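Local coordinates for phosphoribulokinase 1 (Rhodobacter sphaeroides, PDB 1A7J), which catalyses the ATP-dependent phosphorylation of D-ribulose 5-phosphate to D-ribulose 1,5-bisphosphate in the Calvin cycle, at residues I8-S14 with F129-G135; L80-R85 with V142-L147; V157-I163 with R208-T214. All blocks are in the same frame, centred on the assembly; numbering follows the deposited sequence.

In the fold
From the N terminus, strand 7-11 leads into the predicted ATP-binding loop, and interaction 1 closes a long loop by setting strand 127-132 alongside it. Helix 77-90 lies within that loop; interaction 2 closes a second one, from this helix to residues 142-147 beyond strand 127-132, so interactions 1 and 2 cross along the chain. They also touch: Phe84 and Leu80 of interaction 2 pack on Tyr130 of interaction 1, joining helix to sheet. Interaction 3 follows in series, on the other side of the chain's centre from interaction 2. It closes a third loop, tying the start of helix 158-168 to the end of strand 204-210 and what follows it, in the same sheet as interaction 1.

Interaction 1 (I8-S14 with F129-G135)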
loop_
_atom_site.group_PDB
_atom_site.type_symbol
_atom_site.label_atom_id
_atom_site.label_comp_id
_atom_site.label_asym_id
_atom_site.label_seq_id
_atom_site.Cartn_x
_atom_site.Cartn_y
_atom_site.Cartn_z
ATOM N N ILE A 8 -8.154 -1.482 8.895
ATOM C CA ILE A 8 -6.694 -1.648 8.753
ATOM C C ILE A 8 -6.242 -1.161 7.378
ATOM O O ILE A 8 -6.813 -1.548 6.361
ATOM C CB ILE A 8 -6.296 -3.133 8.878
ATOM C CG1 ILE A 8 -6.572 -3.612 10.300
ATOM C CG2 ILE A 8 -4.805 -3.325 8.526
ATOM C CD1 ILE A 8 -6.480 -5.080 10.436
ATOM N N SER A 9 -5.139 -0.421 7.340
ATOM C CA SER A 9 -4.749 0.319 6.140
ATOM C C SER A 9 -3.259 0.202 5.856
ATOM O O SER A 9 -2.444 0.785 6.575
ATOM C CB SER A 9 -5.124 1.789 6.318
ATOM O OG SER A 9 -4.844 2.555 5.164
ATOM N N VAL A 10 -2.928 -0.539 4.793
ATOM C CA VAL A 10 -1.565 -0.723 4.284
ATOM C C VAL A 10 -1.300 0.228 3.112
ATOM O O VAL A 10 -2.005 0.202 2.109
ATOM C CB VAL A 10 -1.383 -2.170 3.781
ATOM C CG1 VAL A 10 0.029 -2.396 3.327
ATOM C CG2 VAL A 10 -1.775 -3.170 4.863
ATOM N N THR A 11 -0.321 1.108 3.245
ATOM C CA THR A 11 -0.050 2.065 2.178
ATOM C C THR A 11 1.387 1.947 1.688
ATOM O O THR A 11 2.257 1.479 2.425
ATOM C CB THR A 11 -0.302 3.492 2.629
ATOM O OG1 THR A 11 -0.130 4.376 1.525
ATOM C CG2 THR A 11 0.693 3.884 3.659
ATOM N N GLY A 12 1.588 2.231 0.404
ATOM C CA GLY A 12 2.914 2.183 -0.184
ATOM C C GLY A 12 3.158 1.079 -1.206
ATOM O O GLY A 12 3.872 1.280 -2.187
ATOM N N SER A 13 2.590 -0.100 -0.978
ATOM C CA SER A 13 2.851 -1.242 -1.844
ATOM C C SER A 13 1.684 -1.503 -2.789
ATOM O O SER A 13 0.545 -1.593 -2.341
ATOM C CB SER A 13 3.089 -2.493 -0.994
ATOM O OG SER A 13 1.980 -2.705 -0.127
ATOM N N SER A 14 1.959 -1.500 -4.089
ATOM C CA SER A 14 1.105 -2.151 -5.099
ATOM C C SER A 14 1.847 -2.145 -6.426
ATOM O O SER A 14 3.009 -1.728 -6.494
ATOM C CB SER A 14 -0.235 -1.427 -5.278
ATOM O OG SER A 14 -1.268 -2.051 -4.531
ATOM N N PHE A 129 -10.303 -3.910 5.178
ATOM C CA PHE A 129 -8.885 -3.956 4.867
ATOM C C PHE A 129 -8.641 -3.204 3.579
ATOM O O PHE A 129 -9.254 -3.506 2.568
ATOM C CB PHE A 129 -8.440 -5.395 4.678
ATOM C CG PHE A 129 -6.989 -5.542 4.323
ATOM C CD1 PHE A 129 -6.005 -5.219 5.255
ATOM C CD2 PHE A 129 -6.610 -6.064 3.089
ATOM C CE1 PHE A 129 -4.656 -5.417 4.971
ATOM C CE2 PHE A 129 -5.272 -6.267 2.792
ATOM C CZ PHE A 129 -4.289 -5.944 3.734
ATOM N N TYR A 130 -7.687 -2.285 3.593
ATOM C CA TYR A 130 -7.318 -1.540 2.395
ATOM C C TYR A 130 -5.838 -1.807 2.067
ATOM O O TYR A 130 -5.003 -1.853 2.969
ATOM C CB TYR A 130 -7.541 -0.048 2.651
ATOM C CG TYR A 130 -7.019 0.850 1.570
ATOM C CD1 TYR A 130 -5.694 1.271 1.566
ATOM C CD2 TYR A 130 -7.840 1.258 0.525
ATOM C CE1 TYR A 130 -5.193 2.062 0.552
ATOM C CE2 TYR A 130 -7.350 2.061 -0.512
ATOM C CZ TYR A 130 -6.028 2.455 -0.482
ATOM O OH TYR A 130 -5.534 3.277 -1.470
ATOM N N GLU A 131 -5.525 -2.045 0.792
ATOM C CA GLU A 131 -4.137 -2.050 0.307
ATOM C C GLU A 131 -3.965 -1.100 -0.902
ATOM O O GLU A 131 -4.625 -1.279 -1.942
ATOM C CB GLU A 131 -3.714 -3.483 -0.077
ATOM C CG GLU A 131 -2.251 -3.630 -0.584
ATOM C CD GLU A 131 -1.813 -5.082 -0.834
ATOM O OE1 GLU A 131 -2.679 -5.919 -1.187
ATOM O OE2 GLU A 131 -0.601 -5.380 -0.687
ATOM N N GLY A 132 -3.110 -0.081 -0.765
ATOM C CA GLY A 132 -2.722 0.707 -1.927
ATOM C C GLY A 132 -1.748 1.808 -1.622
ATOM O O GLY A 132 -1.114 1.772 -0.587
ATOM N N LEU A 133 -1.634 2.786 -2.517
ATOM C CA LEU A 133 -0.760 3.944 -2.305
ATOM C C LEU A 133 -1.335 5.136 -1.535
ATOM O O LEU A 133 -0.648 6.147 -1.389
ATOM C CB LEU A 133 -0.228 4.487 -3.637
ATOM C CG LEU A 133 0.574 3.710 -4.685
ATOM C CD1 LEU A 133 0.755 2.276 -4.325
ATOM C CD2 LEU A 133 -0.180 3.810 -5.979
ATOM N N HIS A 134 -2.604 5.075 -1.128
ATOM C CA HIS A 134 -3.226 6.208 -0.433
ATOM C C HIS A 134 -4.081 5.858 0.792
ATOM O O HIS A 134 -5.003 6.604 1.130
ATOM C CB HIS A 134 -4.051 7.042 -1.421
ATOM C CG HIS A 134 -3.232 7.777 -2.449
ATOM N ND1 HIS A 134 -3.093 7.331 -3.745
ATOM C CD2 HIS A 134 -2.570 8.962 -2.393
ATOM C CE1 HIS A 134 -2.391 8.205 -4.444
ATOM N NE2 HIS A 134 -2.060 9.203 -3.649
ATOM N N GLY A 135 -3.606 4.901 1.596
ATOM C CA GLY A 135 -4.264 4.532 2.847
ATOM C C GLY A 135 -3.936 5.329 4.102
ATOM O O GLY A 135 -4.382 5.008 5.205
#
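Phe129 meets Val10 and Ile8 because its CG stands anti to the backbone N (chi1 179°), which turns the ring toward strand 8-11. Val10 sets CG2 beside its own N, anti to the carbonyl carbon, and this methyl lies obliquely against the ring, 3.7 Å from Phe129 CE1. Ile8 CG2 comes to the ring's edge, in its plane, with Phe129 CD1 4.0 Å away. Helix 21-32 covers this face, Phe25 touching both Val10 and the Phe129 ring.

Beneath the side chains the strands run parallel, their axes 4.9 Å apart. Tyr130 N donates to Ile8 O, Val10 N to Tyr130 O, and Gly132 N to Val10 O at 3.1 Å and a straight 169°. At the strand ends the bond from Gly12 N to Gly132 O is bent to 138°.

On the opposite face, Ser9 OG donates to Gly135 O across a modelled 2.5 Å, a length too short to be taken literally. Thr11 OG1 rests against the Leu133-Gly135 turn but is hydrogen-bonded to Gln198, whose amide nitrogen also holds Leu133 O, so one side chain links both segments. A side chain on Gly132 would run into the Tyr130 hydroxyl, and the backbone angles of Gly12 themselves call for glycine. Leu133 CD1 bends back to 3.9 Å from Ser14 CB.

Gly12, Ser13 and Ser14 open the predicted ATP-binding P-loop, leaving the end of a central parallel strand as in P-loop kinases. Glu131, on the adjoining strand, has a weak bond from OE2 to Ser19 OG of the same loop, a placement consistent with the Walker B strand beside a Walker A motif.

Interaction 2 (L80-R85 with V142-L147); sequences LERVFR and VNIAGL
Glu81 takes the backbone N-H of Asn143 on its carboxylate: OE1 lies 2.9 Å from Asn143 N, met nearly along the C-O axis, with an angle of 154° at the hydrogen. The extended chain, CG anti to the backbone N (chi1 160°), carries the acid past Val142, whose side chain runs the opposite way and puts CG2 3.3 Å from Glu81 OE1. Flanking Glu81 on the helix, Leu80 and Phe84 are each crossed at about a right angle by Ile144 of the loop, CD1 on Leu80 CD2 and CG2 on Phe84 CD2 (3.8 Å). Leu147 CD1 lies on the helix backbone, 3.4 Å from Arg85 N and close to Glu81 O and Phe84 CB.

Further out, Asn143 OD1 accepts from Gly146 N at 2.7 Å, an Asx motif that shapes the bend before Leu147. Backbone hydrogen bonds of Ile144 and Ala145 with Val137, and one between the side-chain amide of Asn139 and Val142 O, hold the loop; Leu128 and Ile39 of the sheet back Phe84.

Helix 77-90 thus meets the loop leading into strand 150-156 mainly by apolar packing, plus one carboxylate bond to a main-chain N-H, which needs no side-chain partner from the loop.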
loop_
_atom_site.group_PDB
_atom_site.type_symbol
_atom_site.label_atom_id
_atom_site.label_comp_id
_atom_site.label_asym_id
_atom_site.label_seq_id
_atom_site.Cartn_x
_atom_site.Cartn_y
_atom_site.Cartn_z
ATOM N N LEU A 80 -13.030 7.586 -1.277
ATOM C CA LEU A 80 -12.293 6.648 -0.433
ATOM C C LEU A 80 -12.415 7.055 1.014
ATOM O O LEU A 80 -12.638 6.205 1.872
ATOM C CB LEU A 80 -10.820 6.609 -0.817
ATOM C CG LEU A 80 -9.914 5.811 0.122
ATOM C CD1 LEU A 80 -10.315 4.386 0.029
ATOM C CD2 LEU A 80 -8.462 5.960 -0.262
ATOM N N GLU A 81 -12.355 8.360 1.275
ATOM C CA GLU A 81 -12.609 8.856 2.618
ATOM C C GLU A 81 -14.053 8.596 3.020
ATOM O O GLU A 81 -14.314 8.225 4.159
ATOM C CB GLU A 81 -12.335 10.351 2.724
ATOM C CG GLU A 81 -13.034 10.990 3.930
ATOM C CD GLU A 81 -12.675 12.442 4.166
ATOM O OE1 GLU A 81 -11.598 12.691 4.724
ATOM O OE2 GLU A 81 -13.497 13.337 3.883
ATOM N N ARG A 82 -15.004 8.810 2.111
ATOM C CA ARG A 82 -16.402 8.654 2.487
ATOM C C ARG A 82 -16.624 7.244 2.915
ATOM O O ARG A 82 -17.201 7.022 3.969
ATOM C CB ARG A 82 -17.325 8.982 1.358
ATOM N N VAL A 83 -16.026 6.301 2.188
ATOM C CA VAL A 83 -16.213 4.875 2.480
ATOM C C VAL A 83 -15.557 4.438 3.789
ATOM O O VAL A 83 -16.122 3.641 4.537
ATOM C CB VAL A 83 -15.695 3.989 1.347
ATOM C CG1 VAL A 83 -15.779 2.553 1.751
ATOM C CG2 VAL A 83 -16.545 4.180 0.120
ATOM N N PHE A 84 -14.383 4.985 4.078
ATOM C CA PHE A 84 -13.732 4.736 5.349
ATOM C C PHE A 84 -14.576 5.303 6.482
ATOM O O PHE A 84 -14.766 4.645 7.502
ATOM C CB PHE A 84 -12.353 5.380 5.359
ATOM C CG PHE A 84 -11.269 4.505 4.807
ATOM C CD1 PHE A 84 -11.576 3.395 4.039
ATOM C CD2 PHE A 84 -9.945 4.725 5.164
ATOM C CE1 PHE A 84 -10.580 2.499 3.661
ATOM C CE2 PHE A 84 -8.952 3.845 4.784
ATOM C CZ PHE A 84 -9.267 2.724 4.041
ATOM N N ARG A 85 -15.123 6.503 6.266
ATOM C CA ARG A 85 -16.131 7.127 7.142
ATOM C C ARG A 85 -17.334 6.208 7.395
ATOM O O ARG A 85 -17.777 6.040 8.529
ATOM C CB ARG A 85 -16.633 8.430 6.500
ATOM C CG ARG A 85 -16.794 9.617 7.435
ATOM C CD ARG A 85 -16.212 10.890 6.810
ATOM N NE ARG A 85 -17.232 11.818 6.322
ATOM C CZ ARG A 85 -17.456 12.096 5.036
ATOM N NH1 ARG A 85 -17.034 11.272 4.087
ATOM N NH2 ARG A 85 -18.246 13.112 4.705
ATOM N N VAL A 142 -8.873 16.139 2.369
ATOM C CA VAL A 142 -9.259 14.821 2.829
ATOM C C VAL A 142 -8.311 14.360 3.926
ATOM O O VAL A 142 -7.148 14.741 3.920
ATOM C CB VAL A 142 -9.242 13.860 1.634
ATOM C CG1 VAL A 142 -8.054 12.937 1.666
ATOM C CG2 VAL A 142 -10.502 13.121 1.609
ATOM N N ASN A 143 -8.839 13.708 4.956
ATOM C CA ASN A 143 -7.990 13.111 5.990
ATOM C C ASN A 143 -8.293 11.641 6.089
ATOM O O ASN A 143 -9.120 11.247 6.888
ATOM C CB ASN A 143 -8.207 13.755 7.361
ATOM C CG ASN A 143 -7.371 13.104 8.454
ATOM O OD1 ASN A 143 -6.845 12.029 8.265
ATOM N ND2 ASN A 143 -7.168 13.805 9.557
ATOM N N ILE A 144 -7.501 10.840 5.383
ATOM C CA ILE A 144 -7.692 9.399 5.316
ATOM C C ILE A 144 -6.870 8.651 6.378
ATOM O O ILE A 144 -7.271 7.583 6.836
ATOM C CB ILE A 144 -7.345 8.866 3.905
ATOM C CG1 ILE A 144 -8.234 9.553 2.865
ATOM C CG2 ILE A 144 -7.545 7.341 3.841
ATOM C CD1 ILE A 144 -8.365 8.816 1.565
ATOM N N ALA A 145 -5.774 9.234 6.854
ATOM C CA ALA A 145 -5.041 8.593 7.950
ATOM C C ALA A 145 -5.900 8.513 9.219
ATOM O O ALA A 145 -6.027 7.454 9.838
ATOM C CB ALA A 145 -3.750 9.341 8.237
ATOM N N GLY A 146 -6.657 9.578 9.455
ATOM C CA GLY A 146 -7.393 9.741 10.693
ATOM C C GLY A 146 -8.535 8.783 10.918
ATOM O O GLY A 146 -9.060 8.730 12.024
ATOM N N LEU A 147 -8.886 7.983 9.921
ATOM C CA LEU A 147 -10.050 7.123 10.060
ATOM C C LEU A 147 -9.718 5.650 10.202
ATOM O O LEU A 147 -10.619 4.814 10.212
ATOM C CB LEU A 147 -10.993 7.304 8.875
ATOM C CG LEU A 147 -11.681 8.650 8.602
ATOM C CD1 LEU A 147 -12.583 8.435 7.399
ATOM C CD2 LEU A 147 -12.507 9.154 9.792
#

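Interaction 3 (V157-I163 with R208-T214)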
loop_
_atom_site.group_PDB
_atom_site.type_symbol
_atom_site.label_atom_id
_atom_site.label_comp_id
_atom_site.label_asym_id
_atom_site.label_seq_id
_atom_site.Cartn_x
_atom_site.Cartn_y
_atom_site.Cartn_z
ATOM N N VAL A 157 12.979 1.127 -0.846
ATOM C CA VAL A 157 13.848 2.283 -0.994
ATOM C C VAL A 157 13.722 2.761 -2.422
ATOM O O VAL A 157 13.523 1.954 -3.314
ATOM C CB VAL A 157 15.302 1.973 -0.678
ATOM C CG1 VAL A 157 15.441 1.727 0.769
ATOM C CG2 VAL A 157 15.767 0.802 -1.449
ATOM N N ILE A 158 13.763 4.072 -2.622
ATOM C CA ILE A 158 13.405 4.672 -3.898
ATOM C C ILE A 158 14.056 3.963 -5.063
ATOM O O ILE A 158 13.357 3.418 -5.902
ATOM C CB ILE A 158 13.764 6.160 -3.913
ATOM C CG1 ILE A 158 12.946 6.908 -2.849
ATOM C CG2 ILE A 158 13.469 6.736 -5.270
ATOM C CD1 ILE A 158 13.399 8.295 -2.589
ATOM N N ASN A 159 15.359 3.727 -4.955
ATOM C CA ASN A 159 16.093 2.925 -5.924
ATOM C C ASN A 159 15.334 1.686 -6.343
ATOM O O ASN A 159 15.343 1.344 -7.498
ATOM C CB ASN A 159 17.415 2.448 -5.351
ATOM C CG ASN A 159 18.365 3.544 -5.109
ATOM O OD1 ASN A 159 18.321 4.184 -4.078
ATOM N ND2 ASN A 159 19.351 3.653 -5.969
ATOM N N LEU A 160 14.787 0.940 -5.395
ATOM C CA LEU A 160 14.066 -0.298 -5.719
ATOM C C LEU A 160 12.634 -0.099 -6.270
ATOM O O LEU A 160 12.133 -0.953 -7.004
ATOM C CB LEU A 160 14.051 -1.225 -4.492
ATOM C CG LEU A 160 13.307 -2.566 -4.453
ATOM C CD1 LEU A 160 13.976 -3.573 -5.360
ATOM C CD2 LEU A 160 13.276 -3.089 -3.014
ATOM N N GLU A 161 12.007 1.052 -6.004
ATOM C CA GLU A 161 10.695 1.340 -6.577
ATOM C C GLU A 161 10.859 1.529 -8.072
ATOM O O GLU A 161 10.188 0.854 -8.839
ATOM C CB GLU A 161 10.082 2.591 -5.944
ATOM C CG GLU A 161 8.546 2.687 -6.060
ATOM C CD GLU A 161 8.089 3.505 -7.272
ATOM O OE1 GLU A 161 8.663 4.596 -7.518
ATOM O OE2 GLU A 161 7.174 3.049 -7.994
ATOM N N TRP A 162 11.880 2.286 -8.479
ATOM C CA TRP A 162 12.170 2.490 -9.897
ATOM C C TRP A 162 12.430 1.183 -10.638
ATOM O O TRP A 162 11.948 1.010 -11.736
ATOM C CB TRP A 162 13.382 3.378 -10.083
ATOM C CG TRP A 162 13.275 4.710 -9.485
ATOM C CD1 TRP A 162 12.169 5.276 -8.915
ATOM C CD2 TRP A 162 14.263 5.722 -9.540
ATOM N NE1 TRP A 162 12.406 6.604 -8.643
ATOM C CE2 TRP A 162 13.680 6.906 -9.022
ATOM C CE3 TRP A 162 15.572 5.755 -10.019
ATOM C CZ2 TRP A 162 14.364 8.108 -8.976
ATOM C CZ3 TRP A 162 16.251 6.952 -9.982
ATOM C CH2 TRP A 162 15.644 8.123 -9.461
ATOM N N ILE A 163 13.304 0.336 -10.115
ATOM C CA ILE A 163 13.551 -0.960 -10.722
ATOM C C ILE A 163 12.246 -1.701 -10.812
ATOM O O ILE A 163 11.973 -2.347 -11.806
ATOM C CB ILE A 163 14.499 -1.812 -9.860
ATOM C CG1 ILE A 163 15.892 -1.185 -9.859
ATOM C CG2 ILE A 163 14.567 -3.264 -10.377
ATOM C CD1 ILE A 163 16.650 -1.289 -8.520
ATOM N N ARG A 208 11.606 -2.068 2.530
ATOM C CA ARG A 208 12.326 -3.095 1.810
ATOM C C ARG A 208 13.593 -2.505 1.233
ATOM O O ARG A 208 13.542 -1.637 0.379
ATOM C CB ARG A 208 11.435 -3.661 0.706
ATOM C CG ARG A 208 12.052 -4.825 -0.043
ATOM C CD ARG A 208 11.076 -5.991 -0.199
ATOM N NE ARG A 208 11.672 -7.263 0.244
ATOM C CZ ARG A 208 10.973 -8.351 0.574
ATOM N NH1 ARG A 208 9.684 -8.439 0.279
ATOM N NH2 ARG A 208 11.574 -9.380 1.144
ATOM N N VAL A 209 14.733 -2.972 1.716
ATOM C CA VAL A 209 16.026 -2.387 1.374
ATOM C C VAL A 209 16.910 -3.433 0.701
ATOM O O VAL A 209 17.304 -4.391 1.359
ATOM C CB VAL A 209 16.764 -1.976 2.631
ATOM C CG1 VAL A 209 17.761 -0.930 2.319
ATOM C CG2 VAL A 209 15.808 -1.521 3.666
ATOM N N PRO A 210 17.342 -3.226 -0.562
ATOM C CA PRO A 210 18.139 -4.289 -1.157
ATOM C C PRO A 210 19.550 -4.247 -0.640
ATOM O O PRO A 210 20.178 -3.197 -0.615
ATOM C CB PRO A 210 18.109 -3.968 -2.638
ATOM C CG PRO A 210 16.938 -3.201 -2.816
ATOM C CD PRO A 210 16.872 -2.321 -1.610
ATOM N N VAL A 211 20.121 -5.414 -0.434
ATOM C CA VAL A 211 21.489 -5.476 -0.021
ATOM C C VAL A 211 22.282 -5.963 -1.233
ATOM O O VAL A 211 23.333 -6.595 -1.120
ATOM C CB VAL A 211 21.591 -6.372 1.218
ATOM C CG1 VAL A 211 21.769 -7.804 0.841
ATOM C CG2 VAL A 211 22.678 -5.901 2.083
ATOM N N VAL A 212 21.778 -5.604 -2.412
ATOM C CA VAL A 212 22.581 -5.644 -3.621
ATOM C C VAL A 212 22.588 -4.300 -4.319
ATOM O O VAL A 212 21.816 -3.403 -3.979
ATOM C CB VAL A 212 22.072 -6.678 -4.588
ATOM C CG1 VAL A 212 22.069 -8.014 -3.938
ATOM C CG2 VAL A 212 20.688 -6.311 -5.053
ATOM N N ASP A 213 23.365 -4.212 -5.391
ATOM C CA ASP A 213 23.715 -2.921 -5.961
ATOM C C ASP A 213 22.571 -2.365 -6.772
ATOM O O ASP A 213 22.345 -2.782 -7.900
ATOM C CB ASP A 213 24.937 -3.073 -6.848
ATOM C CG ASP A 213 25.444 -1.770 -7.372
ATOM O OD1 ASP A 213 24.957 -0.728 -6.910
ATOM O OD2 ASP A 213 26.356 -1.783 -8.223
ATOM N N THR A 214 21.924 -1.335 -6.254
ATOM C CA THR A 214 20.846 -0.710 -6.985
ATOM C C THR A 214 21.177 0.730 -7.388
ATOM O O THR A 214 20.291 1.579 -7.447
ATOM C CB THR A 214 19.567 -0.708 -6.132
ATOM O OG1 THR A 214 19.711 0.263 -5.094
ATOM C CG2 THR A 214 19.326 -2.073 -5.509
#
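Asn159 ND2 donates to Thr214 O at 2.7 Å, from above the carbonyl plane rather than on a lone pair, and the bond is bent to 136°. The side chain gets there with CG anti to its carbonyl carbon (chi1 -67°), crossing Thr214 obliquely so that Asn159 CB also lies 3.2 Å from Thr214 OG1. An alanine here has no amide to offer Thr214 O, and the chain after strand 204-210 would probably be held less firmly to the helix. The second polar link is main chain: Val157 N donates to Arg208 O at 3.1 Å, adding to the backbone bonding of Arg208 with Val155.

Packing fills the space between these two bonds. Val157 CG2 comes up to Pro210 at 3.3 Å from CD, while CG1 meets Val209 CG1. Within the first turn of the helix, Leu160 CD2 touches both Pro210 CG and Arg208 CG, each 3.7 Å away. Ile163 crosses Thr214 at about a right angle, with CD1 3.8 Å from Thr214 CB. The far end of Arg208 leads away from the helix, its NE bonded to Ser229 OG.

Val157 occupies the N-cap position of helix 158-168, which carries Lys165 of the catalytic site; Glu161 on the same helix forms a salt bridge with Arg187, another catalytic-site residue. Strands 150-156 and 204-210 are parallel neighbours, so the contact pins the first helix of a helical crossover connection to the strand that completes it. The strand order 2-3-1-4-5 of this part of the sheet is that of adenylate kinase-like P-loop folds.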